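Local coordinates for unknown protein (Galdieria sulphuraria, PDB 2NYI), which is of unknown function but carries tandem ACT domains, a fold that in relatives often serves to sense small ligands such as amino acids, at residues T3-S9 / I48-N54; K59-S63 / Q73-R77. All coordinates share one frame. Where two conformers were deposited one is given. Residue numbers count along the deposited sequence, not the author numbering.

Contact 1: residues T3-S9 / I48-N54; sequences TQSFVVS and IVLVSLN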
ATOM      1  N   THR A   3      15.017  -7.586 -22.074  1.00 35.30           N
ATOM      2  CA  THR A   3      14.495  -7.380 -20.726  0.50 33.97           C
ATOM      3  C   THR A   3      12.985  -7.616 -20.690  1.00 32.47           C
ATOM      4  O   THR A   3      12.266  -7.244 -21.615  1.00 32.66           O
ATOM      5  CB  THR A   3      14.871  -5.984 -20.156  0.50 34.14           C
ATOM      6  OG1 THR A   3      14.366  -5.852 -18.820  0.50 33.76           O
ATOM      7  CG2 THR A   3      14.321  -4.849 -21.026  0.50 38.57           C
ATOM      8  N   GLN A   4      12.513  -8.255 -19.627  1.00 29.35           N
ATOM      9  CA  GLN A   4      11.090  -8.534 -19.477  1.00 27.03           C
ATOM     10  C   GLN A   4      10.636  -7.985 -18.136  1.00 24.20           C
ATOM     11  O   GLN A   4      11.432  -7.922 -17.205  1.00 23.54           O
ATOM     12  CB  GLN A   4      10.826 -10.035 -19.516  1.00 25.99           C
ATOM     13  CG  GLN A   4      11.400 -10.752 -20.737  1.00 33.65           C
ATOM     14  CD  GLN A   4      10.696 -10.409 -22.037  1.00 45.67           C
ATOM     15  OE1 GLN A   4       9.577  -9.893 -22.039  1.00 41.56           O
ATOM     16  NE2 GLN A   4      11.350 -10.709 -23.157  1.00 44.49           N
ATOM     17  N   SER A   5       9.362  -7.612 -18.050  1.00 22.56           N
ATOM     18  CA  SER A   5       8.781  -7.093 -16.799  1.00 21.96           C
ATOM     19  C   SER A   5       7.883  -8.119 -16.095  1.00 22.43           C
ATOM     20  O   SER A   5       7.099  -8.823 -16.741  1.00 23.09           O
ATOM     21  CB  SER A   5       7.996  -5.810 -17.070  1.00 21.79           C
ATOM     22  OG  SER A   5       7.365  -5.353 -15.869  1.00 27.92           O
ATOM     23  N   PHE A   6       7.997  -8.192 -14.768  1.00 20.79           N
ATOM     24  CA  PHE A   6       7.234  -9.147 -13.973  1.00 19.20           C
ATOM     25  C   PHE A   6       6.560  -8.388 -12.832  1.00 19.32           C
ATOM     26  O   PHE A   6       7.083  -7.370 -12.368  1.00 20.83           O
ATOM     27  CB  PHE A   6       8.156 -10.235 -13.398  1.00 19.44           C
ATOM     28  CG  PHE A   6       8.852 -11.048 -14.455  1.00 19.86           C
ATOM     29  CD1 PHE A   6       8.261 -12.183 -14.971  1.00 22.73           C
ATOM     30  CD2 PHE A   6      10.084 -10.623 -14.976  1.00 19.80           C
ATOM     31  CE1 PHE A   6       8.908 -12.931 -15.991  1.00 21.50           C
ATOM     32  CE2 PHE A   6      10.729 -11.359 -15.985  1.00 23.74           C
ATOM     33  CZ  PHE A   6      10.143 -12.509 -16.480  1.00 18.91           C
ATOM     34  N   VAL A   7       5.395  -8.871 -12.407  1.00 18.39           N
ATOM     35  CA  VAL A   7       4.680  -8.306 -11.262  1.00 18.43           C
ATOM     36  C   VAL A   7       4.787  -9.310 -10.133  1.00 18.70           C
ATOM     37  O   VAL A   7       4.458 -10.493 -10.293  1.00 19.48           O
ATOM     38  CB  VAL A   7       3.190  -8.013 -11.562  1.00 19.27           C
ATOM     39  CG1 VAL A   7       2.599  -7.132 -10.465  1.00 20.24           C
ATOM     40  CG2 VAL A   7       3.050  -7.331 -12.929  1.00 30.01           C
ATOM     41  N   VAL A   8       5.290  -8.826  -9.005  1.00 18.48           N
ATOM     42  CA  VAL A   8       5.539  -9.633  -7.828  1.00 17.75           C
ATOM     43  C   VAL A   8       4.695  -9.088  -6.671  1.00 18.39           C
ATOM     44  O   VAL A   8       4.668  -7.872  -6.449  1.00 17.54           O
ATOM     45  CB  VAL A   8       7.059  -9.559  -7.440  1.00 17.64           C
ATOM     46  CG1 VAL A   8       7.333 -10.283  -6.123  1.00 19.13           C
ATOM     47  CG2 VAL A   8       7.916 -10.122  -8.561  1.00 19.89           C
ATOM     48  N   SER A   9       3.991  -9.982  -5.981  1.00 19.40           N
ATOM     49  CA  SER A   9       3.251  -9.644  -4.758  1.00 19.93           C
ATOM     50  C   SER A   9       3.849 -10.410  -3.592  1.00 20.45           C
ATOM     51  O   SER A   9       4.151 -11.604  -3.721  1.00 21.22           O
ATOM     52  CB  SER A   9       1.770 -10.033  -4.905  1.00 22.21           C
ATOM     53  OG  SER A   9       1.081  -9.103  -5.735  1.00 31.93           O
ATOM     54  N   ILE A  48       3.749  -4.763  -3.645  1.00 17.58           N
ATOM     55  CA  ILE A  48       3.676  -5.136  -5.054  1.00 17.02           C
ATOM     56  C   ILE A  48       4.849  -4.426  -5.739  1.00 16.72           C
ATOM     57  O   ILE A  48       5.124  -3.254  -5.468  1.00 16.70           O
ATOM     58  CB  ILE A  48       2.350  -4.731  -5.696  1.00 17.47           C
ATOM     59  CG1 ILE A  48       1.178  -5.332  -4.894  1.00 19.67           C
ATOM     60  CG2 ILE A  48       2.290  -5.258  -7.166  1.00 15.32           C
ATOM     61  CD1 ILE A  48      -0.180  -4.749  -5.275  1.00 27.90           C
ATOM     62  N   VAL A  49       5.563  -5.180  -6.572  1.00 16.76           N
ATOM     63  CA  VAL A  49       6.752  -4.667  -7.243  1.00 17.59           C
ATOM     64  C   VAL A  49       6.722  -5.058  -8.728  1.00 18.02           C
ATOM     65  O   VAL A  49       6.373  -6.194  -9.060  1.00 18.38           O
ATOM     66  CB  VAL A  49       8.026  -5.252  -6.596  1.00 16.71           C
ATOM     67  CG1 VAL A  49       9.287  -4.608  -7.180  1.00 20.26           C
ATOM     68  CG2 VAL A  49       8.002  -5.074  -5.047  1.00 19.28           C
ATOM     69  N   LEU A  50       7.078  -4.097  -9.591  1.00 18.69           N
ATOM     70  CA  LEU A  50       7.374  -4.371 -11.007  1.00 18.58           C
ATOM     71  C   LEU A  50       8.883  -4.578 -11.091  1.00 18.77           C
ATOM     72  O   LEU A  50       9.684  -3.705 -10.696  1.00 18.38           O
ATOM     73  CB  LEU A  50       6.902  -3.240 -11.940  1.00 19.83           C
ATOM     74  CG  LEU A  50       5.364  -3.075 -12.011  1.00 23.17           C
ATOM     75  CD1 LEU A  50       4.947  -1.802 -12.727  1.00 22.53           C
ATOM     76  CD2 LEU A  50       4.760  -4.280 -12.718  1.00 37.96           C
ATOM     77  N   VAL A  51       9.250  -5.752 -11.582  1.00 19.32           N
ATOM     78  CA  VAL A  51      10.639  -6.210 -11.563  1.00 21.92           C
ATOM     79  C   VAL A  51      11.059  -6.490 -12.996  1.00 22.15           C
ATOM     80  O   VAL A  51      10.328  -7.168 -13.725  1.00 21.70           O
ATOM     81  CB  VAL A  51      10.791  -7.508 -10.721  1.00 22.12           C
ATOM     82  CG1 VAL A  51      12.204  -8.117 -10.875  1.00 20.14           C
ATOM     83  CG2 VAL A  51      10.490  -7.254  -9.265  1.00 22.68           C
ATOM     84  N   SER A  52      12.206  -5.935 -13.403  1.00 22.57           N
ATOM     85  CA  SER A  52      12.773  -6.196 -14.733  1.00 23.72           C
ATOM     86  C   SER A  52      13.884  -7.217 -14.630  1.00 22.21           C
ATOM     87  O   SER A  52      14.701  -7.161 -13.706  1.00 23.49           O
ATOM     88  CB  SER A  52      13.314  -4.905 -15.369  1.00 23.83           C
ATOM     89  OG  SER A  52      12.245  -4.023 -15.657  1.00 35.56           O
ATOM     90  N   LEU A  53      13.892  -8.163 -15.568  1.00 23.67           N
ATOM     91  CA  LEU A  53      14.909  -9.202 -15.609  1.00 25.15           C
ATOM     92  C   LEU A  53      15.188  -9.572 -17.057  1.00 26.63           C
ATOM     93  O   LEU A  53      14.267  -9.647 -17.875  1.00 25.57           O
ATOM     94  CB  LEU A  53      14.456 -10.439 -14.807  1.00 25.17           C
ATOM     95  CG  LEU A  53      15.436 -11.617 -14.677  1.00 24.71           C
ATOM     96  CD1 LEU A  53      16.686 -11.264 -13.850  1.00 29.15           C
ATOM     97  CD2 LEU A  53      14.742 -12.841 -14.087  1.00 25.79           C
ATOM     98  N   ASN A  54      16.462  -9.781 -17.380  1.00 29.70           N
ATOM     99  CA  ASN A  54      16.833 -10.291 -18.709  1.00 31.95           C
ATOM    100  C   ASN A  54      16.568 -11.788 -18.802  1.00 33.10           C
ATOM    101  O   ASN A  54      17.503 -12.589 -18.879  1.00 34.26           O
ATOM    102  CB  ASN A  54      18.299  -9.988 -19.017  1.00 32.35           C
ATOM    103  CG  ASN A  54      18.533  -8.541 -19.402  1.00 39.32           C
ATOM    104  OD1 ASN A  54      17.717  -7.656 -19.118  1.00 47.97           O
ATOM    105  ND2 ASN A  54      19.667  -8.287 -20.050  1.00 50.94           N
TER
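This is the central antiparallel pair of an ACT domain, a ferredoxin-like beta-alpha-beta-beta-alpha-beta fold whose four strands run in the order 2-3-1-4; strand 4-13, here residues 4-9, lies beside strand 44-53, here 48-53, the axes of these short pieces 4.6 Å apart at closest approach. Three residues of each strand satisfy their backbone NH and CO across the gap. Q4 N donates to L53 O (2.8 Å) and L53 N returns to Q4 O (3.0 Å); F6 pairs likewise with V51, and V8 with V49, each bond 2.8 Å between N and O. The residues in between, S5, V7 and S9, turn their backbone bonds the other way, to A79, R77 and S75, while I48 and L50 bond to R37 and E34, so both strands are interior to the sheet. CA-H...O contacts fill in the ladder, such as I48 CA to V8 O at 3.2 Å.

F6, V8, V49, V51 and L53 share one face; on it F6, V8 and V51 pack against I61 of helix 59-68. The opposite face, with V7, S9, I48 and L50, meets the second subunit: S9 OG hydrogen-bonds OD2 of D44 of the second subunit. The polar end of Q4 is also satisfied: OE1 by R78, NE2 by E2. On the subunit-facing side, V7 CG2 touches L50 CD2 at 3.5 Å.

Contact 2: residues K59-S63 / Q73-R77; sequences KLIQS and QISTR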
ATOM      1  N   LYS A  59      10.642 -17.651 -12.867  1.00 24.09           N
ATOM      2  CA  LYS A  59      11.008 -18.725 -11.944  1.00 23.83           C
ATOM      3  C   LYS A  59      12.193 -18.338 -11.062  1.00 22.49           C
ATOM      4  O   LYS A  59      12.201 -18.679  -9.875  1.00 22.70           O
ATOM      5  CB  LYS A  59      11.326 -20.044 -12.694  1.00 24.23           C
ATOM      6  CG  LYS A  59      10.097 -20.856 -13.129  1.00 30.32           C
ATOM      7  CD  LYS A  59      10.476 -22.019 -14.093  1.00 25.55           C
ATOM      8  CE  LYS A  59       9.372 -23.073 -14.205  1.00 39.47           C
ATOM      9  NZ  LYS A  59       8.006 -22.480 -14.182  1.00 47.22           N
ATOM     10  N   LEU A  60      13.187 -17.641 -11.628  1.00 20.75           N
ATOM     11  CA  LEU A  60      14.363 -17.222 -10.860  1.00 22.13           C
ATOM     12  C   LEU A  60      13.973 -16.222  -9.771  1.00 21.71           C
ATOM     13  O   LEU A  60      14.437 -16.314  -8.632  1.00 23.54           O
ATOM     14  CB  LEU A  60      15.443 -16.606 -11.762  1.00 22.16           C
ATOM     15  CG  LEU A  60      16.765 -16.145 -11.125  1.00 20.98           C
ATOM     16  CD1 LEU A  60      17.447 -17.298 -10.373  1.00 27.40           C
ATOM     17  CD2 LEU A  60      17.725 -15.534 -12.164  1.00 24.30           C
ATOM     18  N   ILE A  61      13.111 -15.277 -10.132  1.00 21.19           N
ATOM     19  CA  ILE A  61      12.629 -14.258  -9.181  1.00 21.14           C
ATOM     20  C   ILE A  61      11.899 -14.955  -8.030  1.00 20.74           C
ATOM     21  O   ILE A  61      12.209 -14.731  -6.847  1.00 20.37           O
ATOM     22  CB  ILE A  61      11.708 -13.224  -9.868  1.00 21.77           C
ATOM     23  CG1 ILE A  61      12.491 -12.425 -10.924  1.00 24.08           C
ATOM     24  CG2 ILE A  61      11.058 -12.268  -8.808  1.00 20.27           C
ATOM     25  CD1 ILE A  61      11.603 -11.767 -11.973  1.00 26.10           C
ATOM     26  N   GLN A  62      10.965 -15.835  -8.384  1.00 20.43           N
ATOM     27  CA  GLN A  62      10.147 -16.516  -7.384  1.00 20.64           C
ATOM     28  C   GLN A  62      10.997 -17.345  -6.426  1.00 21.30           C
ATOM     29  O   GLN A  62      10.815 -17.283  -5.197  1.00 21.63           O
ATOM     30  CB  GLN A  62       9.099 -17.406  -8.066  1.00 21.66           C
ATOM     31  CG  GLN A  62       8.206 -18.188  -7.093  1.00 20.98           C
ATOM     32  CD  GLN A  62       7.181 -17.320  -6.398  1.00 27.37           C
ATOM     33  OE1 GLN A  62       6.782 -16.265  -6.909  1.00 25.98           O
ATOM     34  NE2 GLN A  62       6.739 -17.770  -5.220  1.00 22.95           N
ATOM     35  N   SER A  63      11.924 -18.125  -6.984  1.00 20.29           N
ATOM     36  CA  SER A  63      12.823 -18.923  -6.175  1.00 20.19           C
ATOM     37  C   SER A  63      13.703 -18.091  -5.266  1.00 19.18           C
ATOM     38  O   SER A  63      13.846 -18.435  -4.086  1.00 19.91           O
ATOM     39  CB  SER A  63      13.667 -19.839  -7.071  1.00 21.53           C
ATOM     40  OG  SER A  63      12.823 -20.871  -7.538  1.00 28.57           O
ATOM     41  N   GLN A  73       4.019 -15.134   1.646  1.00 19.27           N
ATOM     42  CA  GLN A  73       3.184 -15.486   0.507  1.00 22.00           C
ATOM     43  C   GLN A  73       3.661 -14.632  -0.669  1.00 22.16           C
ATOM     44  O   GLN A  73       3.509 -13.401  -0.651  1.00 21.89           O
ATOM     45  CB  GLN A  73       1.725 -15.165   0.863  1.00 22.80           C
ATOM     46  CG  GLN A  73       0.717 -15.192  -0.268  1.00 23.76           C
ATOM     47  CD  GLN A  73      -0.676 -14.750   0.206  1.00 26.80           C
ATOM     48  OE1 GLN A  73      -1.353 -15.503   0.910  1.00 41.91           O
ATOM     49  NE2 GLN A  73      -1.100 -13.523  -0.175  1.00 24.59           N
ATOM     50  N   ILE A  74       4.229 -15.292  -1.684  1.00 21.40           N
ATOM     51  CA  ILE A  74       4.894 -14.616  -2.796  1.00 20.98           C
ATOM     52  C   ILE A  74       4.349 -15.155  -4.120  1.00 21.16           C
ATOM     53  O   ILE A  74       4.208 -16.375  -4.280  1.00 20.51           O
ATOM     54  CB  ILE A  74       6.429 -14.843  -2.764  1.00 22.21           C
ATOM     55  CG1 ILE A  74       7.049 -14.271  -1.482  1.00 23.63           C
ATOM     56  CG2 ILE A  74       7.129 -14.231  -4.012  1.00 25.14           C
ATOM     57  CD1 ILE A  74       8.426 -14.838  -1.192  1.00 25.18           C
ATOM     58  N   SER A  75       4.071 -14.259  -5.062  1.00 21.31           N
ATOM     59  CA  SER A  75       3.701 -14.694  -6.424  1.00 22.55           C
ATOM     60  C   SER A  75       4.427 -13.825  -7.436  1.00 22.28           C
ATOM     61  O   SER A  75       4.738 -12.668  -7.155  1.00 21.18           O
ATOM     62  CB  SER A  75       2.184 -14.662  -6.642  1.00 23.33           C
ATOM     63  OG  SER A  75       1.685 -13.332  -6.618  1.00 30.24           O
ATOM     64  N   THR A  76       4.729 -14.412  -8.592  1.00 21.77           N
ATOM     65  CA  THR A  76       5.435 -13.726  -9.662  1.00 22.29           C
ATOM     66  C   THR A  76       4.704 -14.106 -10.952  1.00 23.01           C
ATOM     67  O   THR A  76       4.460 -15.294 -11.186  1.00 22.51           O
ATOM     68  CB  THR A  76       6.930 -14.213  -9.759  1.00 23.15           C
ATOM     69  OG1 THR A  76       7.606 -13.993  -8.515  1.00 24.22           O
ATOM     70  CG2 THR A  76       7.695 -13.468 -10.864  1.00 22.07           C
ATOM     71  N   ARG A  77       4.380 -13.120 -11.785  1.00 23.20           N
ATOM     72  CA  ARG A  77       3.785 -13.383 -13.093  1.00 24.30           C
ATOM     73  C   ARG A  77       4.334 -12.378 -14.084  1.00 25.06           C
ATOM     74  O   ARG A  77       4.830 -11.320 -13.683  1.00 23.46           O
ATOM     75  CB  ARG A  77       2.262 -13.281 -13.060  1.00 25.60           C
ATOM     76  CG  ARG A  77       1.734 -11.901 -12.708  1.00 24.80           C
ATOM     77  CD  ARG A  77       0.232 -11.803 -12.840  1.00 31.20           C
ATOM     78  NE  ARG A  77      -0.237 -10.480 -12.426  1.00 32.50           N
ATOM     79  CZ  ARG A  77      -0.334  -9.417 -13.231  1.00 38.06           C
ATOM     80  NH1 ARG A  77      -0.007  -9.483 -14.522  1.00 35.29           N
ATOM     81  NH2 ARG A  77      -0.775  -8.271 -12.743  1.00 31.71           N
TER
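Following the first turn of helix 59-68 from K59 shows how the second helix of the ACT domain sits on its edge strand, 73-78. The short axes are 8.1 Å apart at closest approach and run almost antiparallel, at 169°, as expected for the closing alpha-beta unit of a ferredoxin-like fold, in which the chain leaves the helix, turns and comes back along the sheet. K59 points away from the strand, and its backbone N is hydrogen-bonded to D57 OD1 just ahead of the helix; its O accepts S63 N at 3.0 Å, closing the first helical turn. L60 is out of reach of the strand. I61 points toward it and is buried: its CG2 lies 3.9 Å from T76 OG1, while the rest of its surroundings include F6, V8, V51 and L53 on the central strands.

Q62 makes the polar link. Its CA-to-CB bond points sideways, but chi1 near 180° and chi2 near +60° bring the amide over to the strand. T76 OG1 donates to Q62 OE1 (2.9 Å), and Q62 NE2 donates to the main-chain I74 O (3.0 Å, 158°). NE2 also bonds E66 OE2, one turn further along the helix. I74 CG2 comes within 3.6 Å of Q62 OE1. S63 is again out of reach. With 226 Å² buried, the interface is small: the T76 hydroxyl on the helix-facing side and the I74 carbonyl on the flank turned away from strand 4-13, the sheet's edge within this chain, are both met by one glutamine amide.

Contacts 1 and 2 are two parts of one ACT domain, with centres about 10 Å apart, and strand 4-13 joins them. Its inner neighbour is 44-53 and its outer neighbour 73-78, so segment 3-9 is bonded on both flanks: V7 N lies 2.8 Å from R77 O and S9 O 3.0 Å from S75 N, both probable hydrogen bonds. The helix of contact 2 reaches the same sheet through I61, whose CD1 is 3.6 Å from F6 CD2. On the other face both contacts meet the second subunit: D44 of the second subunit takes S9 OG of contact 1 and forms a salt bridge with R77 of contact 2.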